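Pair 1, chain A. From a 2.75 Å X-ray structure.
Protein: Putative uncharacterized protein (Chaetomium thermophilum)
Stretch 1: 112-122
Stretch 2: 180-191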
# COMPACT_ATOMS: atom_id res chain seq x y z
N GLU A 112 -17.57 24.42 -17.20
CA GLU A 112 -16.53 24.62 -16.18
C GLU A 112 -16.64 23.58 -15.06
O GLU A 112 -15.61 23.10 -14.58
CB GLU A 112 -16.56 26.05 -15.62
CG GLU A 112 -15.98 27.08 -16.57
CD GLU A 112 -15.23 28.20 -15.90
OE1 GLU A 112 -15.84 29.27 -15.65
OE2 GLU A 112 -14.02 28.02 -15.61
N PHE A 113 -17.87 23.22 -14.67
CA PHE A 113 -18.15 22.20 -13.65
C PHE A 113 -17.88 20.81 -14.21
O PHE A 113 -17.43 19.93 -13.46
CB PHE A 113 -19.60 22.31 -13.15
CG PHE A 113 -19.88 23.50 -12.27
CD1 PHE A 113 -19.67 23.44 -10.90
CD2 PHE A 113 -20.37 24.68 -12.82
CE1 PHE A 113 -19.93 24.55 -10.09
CE2 PHE A 113 -20.64 25.79 -12.00
CZ PHE A 113 -20.42 25.71 -10.64
N MET A 114 -18.13 20.61 -15.52
CA MET A 114 -17.94 19.35 -16.26
C MET A 114 -16.47 18.92 -16.26
O MET A 114 -16.18 17.76 -15.97
CB MET A 114 -18.48 19.50 -17.70
CG MET A 114 -18.52 18.21 -18.49
SD MET A 114 -16.99 17.81 -19.39
CE MET A 114 -17.02 19.06 -20.67
N LEU A 115 -15.55 19.85 -16.60
CA LEU A 115 -14.10 19.59 -16.63
C LEU A 115 -13.56 19.29 -15.24
O LEU A 115 -12.72 18.40 -15.09
CB LEU A 115 -13.35 20.78 -17.25
CG LEU A 115 -12.99 20.65 -18.73
CD1 LEU A 115 -14.05 21.30 -19.61
CD2 LEU A 115 -11.64 21.27 -19.01
N LEU A 116 -14.07 20.01 -14.22
CA LEU A 116 -13.68 19.83 -12.82
C LEU A 116 -14.20 18.52 -12.25
O LEU A 116 -13.47 17.86 -11.50
CB LEU A 116 -14.14 21.02 -11.95
CG LEU A 116 -13.34 22.32 -12.09
CD1 LEU A 116 -14.12 23.49 -11.54
CD2 LEU A 116 -11.99 22.22 -11.40
N GLU A 117 -15.44 18.12 -12.61
CA GLU A 117 -16.06 16.87 -12.16
C GLU A 117 -15.26 15.65 -12.62
O GLU A 117 -15.04 14.73 -11.83
CB GLU A 117 -17.52 16.78 -12.62
CG GLU A 117 -18.39 15.95 -11.69
CD GLU A 117 -19.82 15.72 -12.16
OE1 GLU A 117 -20.53 16.72 -12.43
OE2 GLU A 117 -20.24 14.55 -12.21
N GLU A 118 -14.80 15.65 -13.89
CA GLU A 118 -13.99 14.58 -14.47
C GLU A 118 -12.58 14.53 -13.89
O GLU A 118 -12.03 13.44 -13.72
CB GLU A 118 -13.94 14.68 -16.01
CG GLU A 118 -14.90 13.73 -16.71
CD GLU A 118 -14.60 12.25 -16.55
OE1 GLU A 118 -13.56 11.79 -17.07
OE2 GLU A 118 -15.41 11.56 -15.89
N ASP A 119 -12.01 15.71 -13.58
CA ASP A 119 -10.67 15.83 -12.99
C ASP A 119 -10.64 15.34 -11.54
O ASP A 119 -9.74 14.60 -11.17
CB ASP A 119 -10.13 17.27 -13.10
CG ASP A 119 -9.71 17.72 -14.49
OD1 ASP A 119 -9.63 16.86 -15.40
OD2 ASP A 119 -9.45 18.93 -14.66
N LEU A 120 -11.65 15.75 -10.74
CA LEU A 120 -11.77 15.36 -9.33
C LEU A 120 -12.10 13.88 -9.14
O LEU A 120 -11.59 13.27 -8.20
CB LEU A 120 -12.78 16.25 -8.58
CG LEU A 120 -12.34 17.70 -8.30
CD1 LEU A 120 -13.54 18.62 -8.20
CD2 LEU A 120 -11.49 17.81 -7.05
N SER A 121 -12.94 13.30 -10.03
CA SER A 121 -13.32 11.88 -9.99
C SER A 121 -12.13 10.96 -10.29
O SER A 121 -12.08 9.84 -9.78
CB SER A 121 -14.46 11.59 -10.96
OG SER A 121 -14.12 11.91 -12.29
N ASP A 122 -11.18 11.44 -11.12
CA ASP A 122 -9.95 10.73 -11.49
C ASP A 122 -9.04 10.60 -10.27
O ASP A 122 -8.37 9.58 -10.12
CB ASP A 122 -9.23 11.46 -12.63
CG ASP A 122 -8.12 10.65 -13.26
OD1 ASP A 122 -6.94 10.88 -12.90
OD2 ASP A 122 -8.42 9.79 -14.12
N ARG A 180 -11.32 16.59 2.02
CA ARG A 180 -11.61 17.80 1.24
C ARG A 180 -12.01 17.44 -0.19
O ARG A 180 -12.95 18.03 -0.72
CB ARG A 180 -10.40 18.75 1.22
CG ARG A 180 -10.12 19.44 2.55
CD ARG A 180 -9.15 20.60 2.41
NE ARG A 180 -7.81 20.17 2.01
CZ ARG A 180 -6.83 19.87 2.85
NH1 ARG A 180 -7.02 19.95 4.16
NH2 ARG A 180 -5.64 19.49 2.39
N LEU A 181 -11.33 16.44 -0.80
CA LEU A 181 -11.57 15.92 -2.15
C LEU A 181 -13.01 15.42 -2.32
O LEU A 181 -13.62 15.67 -3.37
CB LEU A 181 -10.54 14.81 -2.48
CG LEU A 181 -10.65 14.07 -3.82
CD1 LEU A 181 -10.17 14.93 -4.97
CD2 LEU A 181 -9.85 12.78 -3.78
N SER A 182 -13.55 14.74 -1.29
CA SER A 182 -14.92 14.22 -1.26
C SER A 182 -15.93 15.37 -1.22
O SER A 182 -16.96 15.30 -1.88
CB SER A 182 -15.12 13.30 -0.07
OG SER A 182 -14.27 12.17 -0.13
N LYS A 183 -15.59 16.45 -0.48
CA LYS A 183 -16.41 17.65 -0.34
C LYS A 183 -16.39 18.49 -1.63
O LYS A 183 -17.42 19.05 -2.00
CB LYS A 183 -15.95 18.50 0.86
CG LYS A 183 -16.24 17.88 2.21
CD LYS A 183 -15.56 18.63 3.34
CE LYS A 183 -15.72 17.93 4.67
NZ LYS A 183 -14.95 18.60 5.75
N LEU A 184 -15.22 18.55 -2.30
CA LEU A 184 -15.03 19.29 -3.56
C LEU A 184 -15.83 18.67 -4.71
O LEU A 184 -16.37 19.40 -5.53
CB LEU A 184 -13.54 19.36 -3.94
CG LEU A 184 -12.65 20.29 -3.10
CD1 LEU A 184 -11.22 19.79 -3.08
CD2 LEU A 184 -12.70 21.72 -3.61
N TYR A 185 -15.89 17.32 -4.75
CA TYR A 185 -16.62 16.56 -5.76
C TYR A 185 -18.14 16.71 -5.61
O TYR A 185 -18.85 16.78 -6.62
CB TYR A 185 -16.21 15.08 -5.74
CG TYR A 185 -16.85 14.23 -6.82
CD1 TYR A 185 -16.41 14.29 -8.14
CD2 TYR A 185 -17.88 13.35 -6.51
CE1 TYR A 185 -17.01 13.51 -9.13
CE2 TYR A 185 -18.48 12.56 -7.50
CZ TYR A 185 -18.04 12.65 -8.81
OH TYR A 185 -18.62 11.88 -9.78
N ASP A 186 -18.64 16.77 -4.36
CA ASP A 186 -20.06 16.94 -4.05
C ASP A 186 -20.53 18.36 -4.38
O ASP A 186 -21.69 18.55 -4.72
CB ASP A 186 -20.36 16.60 -2.58
CG ASP A 186 -20.14 15.14 -2.19
OD1 ASP A 186 -20.25 14.26 -3.07
OD2 ASP A 186 -19.90 14.89 -0.99
N LEU A 187 -19.61 19.35 -4.28
CA LEU A 187 -19.87 20.76 -4.56
C LEU A 187 -20.03 21.02 -6.07
O LEU A 187 -20.93 21.77 -6.46
CB LEU A 187 -18.75 21.64 -3.97
CG LEU A 187 -19.00 23.15 -3.91
CD1 LEU A 187 -19.77 23.54 -2.66
CD2 LEU A 187 -17.69 23.91 -3.96
N VAL A 188 -19.17 20.40 -6.91
CA VAL A 188 -19.21 20.56 -8.37
C VAL A 188 -20.36 19.77 -9.02
O VAL A 188 -20.92 20.22 -10.02
CB VAL A 188 -17.85 20.30 -9.08
CG1 VAL A 188 -16.83 21.38 -8.75
CG2 VAL A 188 -17.30 18.90 -8.78
N ARG A 189 -20.71 18.60 -8.45
CA ARG A 189 -21.79 17.73 -8.94
C ARG A 189 -23.17 18.35 -8.72
O ARG A 189 -24.03 18.24 -9.59
CB ARG A 189 -21.71 16.34 -8.30
N THR A 190 -23.37 19.02 -7.56
CA THR A 190 -24.63 19.68 -7.20
C THR A 190 -24.87 20.95 -8.01
O THR A 190 -26.01 21.21 -8.41
CB THR A 190 -24.69 19.94 -5.69
N ARG A 191 -23.80 21.74 -8.25
CA ARG A 191 -23.86 22.99 -9.01
C ARG A 191 -23.24 22.81 -10.40
O ARG A 191 -23.75 22.02 -11.20
CB ARG A 191 -23.15 24.12 -8.25

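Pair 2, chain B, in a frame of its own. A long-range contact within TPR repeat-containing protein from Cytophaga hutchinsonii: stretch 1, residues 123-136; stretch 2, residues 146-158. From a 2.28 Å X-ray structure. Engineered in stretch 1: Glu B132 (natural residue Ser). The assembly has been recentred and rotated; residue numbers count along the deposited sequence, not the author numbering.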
# COMPACT_ATOMS: atom_id res chain seq x y z
N ASN B 123 14.37 -6.24 -2.73
CA ASN B 123 14.57 -7.51 -3.41
C ASN B 123 13.31 -7.63 -4.22
O ASN B 123 12.32 -8.21 -3.78
CB ASN B 123 14.67 -8.69 -2.45
CG ASN B 123 15.18 -9.95 -3.15
OD1 ASN B 123 14.61 -10.40 -4.15
ND2 ASN B 123 16.27 -10.52 -2.62
N PHE B 124 13.36 -7.06 -5.41
CA PHE B 124 12.19 -7.06 -6.25
C PHE B 124 11.83 -8.44 -6.76
O PHE B 124 10.65 -8.77 -6.84
CB PHE B 124 12.37 -6.01 -7.34
CG PHE B 124 12.51 -4.63 -6.79
CD1 PHE B 124 11.46 -4.06 -6.08
CD2 PHE B 124 13.71 -3.93 -6.89
CE1 PHE B 124 11.60 -2.81 -5.47
CE2 PHE B 124 13.86 -2.68 -6.29
CZ PHE B 124 12.80 -2.13 -5.57
N PRO B 125 12.82 -9.26 -7.10
CA PRO B 125 12.44 -10.59 -7.59
C PRO B 125 11.65 -11.37 -6.54
O PRO B 125 10.61 -11.99 -6.82
CB PRO B 125 13.79 -11.24 -7.91
CG PRO B 125 14.58 -10.06 -8.40
CD PRO B 125 14.25 -9.00 -7.35
N LEU B 126 12.13 -11.34 -5.30
CA LEU B 126 11.43 -12.05 -4.24
C LEU B 126 10.05 -11.41 -4.05
O LEU B 126 9.04 -12.10 -4.00
CB LEU B 126 12.26 -12.00 -2.95
CG LEU B 126 11.89 -12.88 -1.76
CD1 LEU B 126 11.67 -14.31 -2.23
CD2 LEU B 126 13.00 -12.82 -0.73
N ALA B 127 10.01 -10.08 -3.95
CA ALA B 127 8.75 -9.35 -3.78
C ALA B 127 7.74 -9.70 -4.88
O ALA B 127 6.57 -9.96 -4.60
CB ALA B 127 9.02 -7.85 -3.78
N ILE B 128 8.21 -9.70 -6.12
CA ILE B 128 7.36 -10.03 -7.25
C ILE B 128 6.88 -11.47 -7.16
O ILE B 128 5.69 -11.74 -7.37
CB ILE B 128 8.11 -9.89 -8.58
CG1 ILE B 128 8.52 -8.43 -8.80
CG2 ILE B 128 7.23 -10.40 -9.72
CD1 ILE B 128 9.35 -8.24 -10.04
N GLN B 129 7.80 -12.39 -6.86
CA GLN B 129 7.43 -13.81 -6.75
C GLN B 129 6.24 -14.00 -5.84
O GLN B 129 5.27 -14.67 -6.21
CB GLN B 129 8.57 -14.67 -6.20
CG GLN B 129 8.08 -16.10 -5.92
CD GLN B 129 8.79 -16.81 -4.78
OE1 GLN B 129 8.25 -17.74 -4.20
NE2 GLN B 129 10.03 -16.39 -4.47
N TYR B 130 6.32 -13.41 -4.64
CA TYR B 130 5.26 -13.53 -3.66
C TYR B 130 4.01 -12.71 -3.98
O TYR B 130 2.89 -13.15 -3.68
CB TYR B 130 5.79 -13.16 -2.28
CG TYR B 130 6.37 -14.34 -1.52
CD1 TYR B 130 5.64 -14.98 -0.51
CD2 TYR B 130 7.62 -14.84 -1.84
CE1 TYR B 130 6.17 -16.09 0.17
CE2 TYR B 130 8.15 -15.95 -1.17
CZ TYR B 130 7.42 -16.57 -0.17
OH TYR B 130 7.93 -17.67 0.47
N MSE B 131 4.19 -11.54 -4.58
CA MSE B 131 3.03 -10.74 -4.95
C MSE B 131 2.23 -11.48 -6.03
O MSE B 131 1.01 -11.36 -6.09
CB MSE B 131 3.46 -9.36 -5.46
CG MSE B 131 3.57 -8.31 -4.36
SE MSE B 131 4.30 -6.68 -5.04
CE MSE B 131 4.81 -5.88 -3.34
N GLU B 132 2.91 -12.26 -6.87
CA GLU B 132 2.24 -13.02 -7.92
C GLU B 132 1.46 -14.21 -7.37
O GLU B 132 0.60 -14.75 -8.07
CB GLU B 132 3.25 -13.51 -8.96
CG GLU B 132 3.83 -12.41 -9.84
CD GLU B 132 4.81 -12.96 -10.85
OE1 GLU B 132 5.60 -13.83 -10.46
OE2 GLU B 132 4.82 -12.52 -12.02
N LYS B 133 1.78 -14.63 -6.14
CA LYS B 133 1.09 -15.75 -5.50
C LYS B 133 -0.37 -15.39 -5.24
O LYS B 133 -1.18 -16.26 -4.95
CB LYS B 133 1.73 -16.11 -4.16
CG LYS B 133 3.07 -16.86 -4.23
CD LYS B 133 3.46 -17.35 -2.82
CE LYS B 133 4.91 -17.84 -2.74
NZ LYS B 133 5.22 -18.98 -3.65
N GLN B 134 -0.69 -14.11 -5.33
CA GLN B 134 -2.07 -13.67 -5.12
C GLN B 134 -2.87 -13.78 -6.40
O GLN B 134 -4.07 -14.02 -6.37
CB GLN B 134 -2.09 -12.21 -4.67
CG GLN B 134 -1.56 -11.96 -3.29
CD GLN B 134 -1.18 -10.52 -3.11
OE1 GLN B 134 -1.44 -9.91 -2.08
NE2 GLN B 134 -0.56 -9.96 -4.13
N ILE B 135 -2.19 -13.62 -7.54
CA ILE B 135 -2.85 -13.68 -8.83
C ILE B 135 -3.55 -15.00 -9.14
O ILE B 135 -2.96 -16.08 -9.11
CB ILE B 135 -1.86 -13.39 -9.99
CG1 ILE B 135 -1.11 -12.09 -9.72
CG2 ILE B 135 -2.63 -13.24 -11.31
CD1 ILE B 135 -2.01 -10.89 -9.63
N ARG B 136 -4.84 -14.88 -9.43
CA ARG B 136 -5.69 -16.00 -9.80
C ARG B 136 -6.44 -15.44 -11.00
O ARG B 136 -6.48 -14.23 -11.20
CB ARG B 136 -6.67 -16.35 -8.68
CG ARG B 136 -6.02 -17.02 -7.47
CD ARG B 136 -5.39 -18.36 -7.85
NE ARG B 136 -4.87 -19.08 -6.69
CZ ARG B 136 -3.67 -18.88 -6.16
NH1 ARG B 136 -2.86 -17.98 -6.70
NH2 ARG B 136 -3.29 -19.57 -5.08
N TYR B 146 -1.74 -2.92 -8.36
CA TYR B 146 -1.04 -1.64 -8.22
C TYR B 146 0.35 -1.86 -7.60
O TYR B 146 1.36 -1.30 -8.07
CB TYR B 146 -1.85 -0.70 -7.33
CG TYR B 146 -1.18 0.62 -7.04
CD1 TYR B 146 -1.12 1.12 -5.74
CD2 TYR B 146 -0.62 1.38 -8.06
CE1 TYR B 146 -0.51 2.35 -5.47
CE2 TYR B 146 -0.01 2.61 -7.80
CZ TYR B 146 0.04 3.08 -6.50
OH TYR B 146 0.65 4.29 -6.25
N GLU B 147 0.40 -2.67 -6.55
CA GLU B 147 1.64 -2.98 -5.86
C GLU B 147 2.51 -3.92 -6.67
O GLU B 147 3.74 -3.89 -6.56
CB GLU B 147 1.35 -3.58 -4.49
CG GLU B 147 1.20 -2.52 -3.41
CD GLU B 147 0.42 -3.00 -2.21
OE1 GLU B 147 0.13 -4.21 -2.14
OE2 GLU B 147 0.10 -2.15 -1.34
N LEU B 148 1.89 -4.75 -7.50
CA LEU B 148 2.65 -5.66 -8.32
C LEU B 148 3.29 -4.87 -9.44
O LEU B 148 4.47 -5.09 -9.77
CB LEU B 148 1.74 -6.77 -8.86
CG LEU B 148 2.37 -7.80 -9.81
CD1 LEU B 148 3.65 -8.39 -9.22
CD2 LEU B 148 1.35 -8.89 -10.07
N GLY B 149 2.54 -3.94 -10.02
CA GLY B 149 3.08 -3.12 -11.11
C GLY B 149 4.29 -2.31 -10.67
O GLY B 149 5.28 -2.16 -11.41
N GLN B 150 4.21 -1.79 -9.45
CA GLN B 150 5.30 -1.02 -8.90
C GLN B 150 6.52 -1.92 -8.72
O GLN B 150 7.65 -1.50 -8.97
CB GLN B 150 4.91 -0.43 -7.55
CG GLN B 150 3.83 0.63 -7.63
CD GLN B 150 3.52 1.21 -6.27
OE1 GLN B 150 2.92 0.56 -5.43
NE2 GLN B 150 3.96 2.43 -6.04
N ALA B 151 6.29 -3.16 -8.30
CA ALA B 151 7.42 -4.06 -8.12
C ALA B 151 8.09 -4.27 -9.47
O ALA B 151 9.31 -4.20 -9.57
CB ALA B 151 6.96 -5.39 -7.54
N TYR B 152 7.29 -4.53 -10.50
CA TYR B 152 7.81 -4.71 -11.85
C TYR B 152 8.60 -3.48 -12.31
O TYR B 152 9.72 -3.59 -12.79
CB TYR B 152 6.67 -4.97 -12.85
CG TYR B 152 6.04 -6.34 -12.78
CD1 TYR B 152 6.83 -7.48 -12.65
CD2 TYR B 152 4.66 -6.50 -12.92
CE1 TYR B 152 6.26 -8.76 -12.66
CE2 TYR B 152 4.08 -7.77 -12.93
CZ TYR B 152 4.89 -8.89 -12.80
OH TYR B 152 4.32 -10.15 -12.81
N TYR B 153 8.00 -2.31 -12.13
CA TYR B 153 8.62 -1.05 -12.52
C TYR B 153 10.01 -0.87 -11.95
O TYR B 153 10.97 -0.59 -12.67
CB TYR B 153 7.75 0.13 -12.07
CG TYR B 153 8.36 1.50 -12.34
CD1 TYR B 153 8.15 2.14 -13.56
CD2 TYR B 153 9.10 2.15 -11.37
CE1 TYR B 153 8.66 3.42 -13.81
CE2 TYR B 153 9.63 3.43 -11.60
CZ TYR B 153 9.40 4.06 -12.82
OH TYR B 153 9.91 5.32 -13.06
N TYR B 154 10.12 -1.02 -10.63
CA TYR B 154 11.40 -0.85 -9.99
C TYR B 154 12.33 -2.00 -10.31
O TYR B 154 13.53 -1.92 -10.07
CB TYR B 154 11.20 -0.66 -8.49
CG TYR B 154 10.66 0.70 -8.16
CD1 TYR B 154 11.37 1.85 -8.47
CD2 TYR B 154 9.41 0.84 -7.55
CE1 TYR B 154 10.86 3.12 -8.17
CE2 TYR B 154 8.90 2.10 -7.25
CZ TYR B 154 9.62 3.23 -7.56
OH TYR B 154 9.10 4.48 -7.25
N ASN B 155 11.77 -3.07 -10.88
CA ASN B 155 12.60 -4.20 -11.28
C ASN B 155 12.93 -4.02 -12.75
O ASN B 155 13.45 -4.92 -13.43
CB ASN B 155 11.88 -5.53 -11.07
CG ASN B 155 12.84 -6.71 -11.06
OD1 ASN B 155 13.90 -6.65 -10.43
ND2 ASN B 155 12.48 -7.78 -11.76
N LYS B 156 12.61 -2.83 -13.23
CA LYS B 156 12.87 -2.42 -14.60
C LYS B 156 12.14 -3.25 -15.66
O LYS B 156 12.58 -3.31 -16.80
CB LYS B 156 14.37 -2.43 -14.87
CG LYS B 156 15.17 -1.46 -13.98
CD LYS B 156 16.66 -1.52 -14.30
CE LYS B 156 17.47 -0.59 -13.40
NZ LYS B 156 17.46 -0.99 -11.96
N GLU B 157 11.04 -3.89 -15.28
CA GLU B 157 10.25 -4.65 -16.25
C GLU B 157 9.06 -3.74 -16.54
O GLU B 157 7.92 -4.02 -16.15
CB GLU B 157 9.76 -5.97 -15.65
CG GLU B 157 10.88 -6.87 -15.16
CD GLU B 157 10.37 -8.25 -14.74
OE1 GLU B 157 9.97 -9.04 -15.61
OE2 GLU B 157 10.38 -8.53 -13.52
N TYR B 158 9.34 -2.63 -17.22
CA TYR B 158 8.33 -1.63 -17.53
C TYR B 158 7.18 -2.17 -18.35
O TYR B 158 6.04 -1.80 -18.12
CB TYR B 158 8.98 -0.44 -18.23
CG TYR B 158 10.18 0.04 -17.45
CD1 TYR B 158 10.05 0.41 -16.11
CD2 TYR B 158 11.45 0.06 -18.02
CE1 TYR B 158 11.16 0.77 -15.36
CE2 TYR B 158 12.57 0.42 -17.27
CZ TYR B 158 12.41 0.77 -15.93
OH TYR B 158 13.51 1.09 -15.14

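Pair 1 and pair 2 each bring two helices together in a nearly antiparallel arrangement. The angle between the helix directions is 150° in pair 1 and 153° in pair 2. The axes approach to 9.2 Å and 9.4 Å. Fourteen central residues superpose with an RMSD of 0.3 Å. The buried surface is also similar, 564 Å² in pair 1 and 585 Å² in pair 2.

At one contacting position the residue is the same in both pairs. Phe A113 matches Phe B124, and the side-chain centres fall 0.5 Å apart. In both, the CA-to-CB bond points toward the other stretch, and chi1 is in the m well. Matched residues lie over one ring face in both pairs. In pair 1 it is Arg A191 with its C, 3.7 Å from Phe A113 CD1. In pair 2 Tyr B154, the match of Arg A191, places its CB over the face, 3.6 Å from Phe B124 CZ, in a CH-pi contact. The Arg A191 side chain is not modelled beyond CB.

The centre of the interface is filled differently. In pair 1 Leu A120 is a knob among Leu A181, Leu A184, Tyr A185 and Val A188. Its CD1 is 3.8 Å from Val A188 CG2, and its CD2 is 3.8 Å from Leu A181 CD1. Val A188 in turn sits among Phe A113, Leu A116, Glu A117 and Leu A120. In pair 2 the matching residues are Met B131, a selenomethionine, and Ala B151. The long side chain reaches the small one: Met B131 SE is 3.9 Å from Ala B151 CB. The same SE lies 3.2 Å from Glu B147 O.

Glu A117 matches Ile B128. Glu A117 CG lies 3.8 Å from Tyr A185 CE1, and its OE1 lies 3.8 Å from Arg A189 CA. The isoleucine approaches Ala B151, CG1 to CB at 3.6 Å. Its CG2 also meets Tyr B152 CE1 at 3.5 Å. Tyr A185 matches Leu B148. Both side chains leave the backbone sideways, and their ends come nearer the other helix.

Polar contact separates the pairs. Among the modelled atoms, pair 1 has no hydrogen bond between its stretches. Ser A121 meets the other helix through carbon, its CB 3.7 Å from Tyr A185 CE1. At the matching position pair 2 has Glu B132, an engineered residue. Tyr B152 OH donates a short hydrogen bond to Glu B132 OE2, at 2.5 Å. Tyr B152 matches Arg A189, whose side chain is modelled only to CB, so the two cannot be compared further.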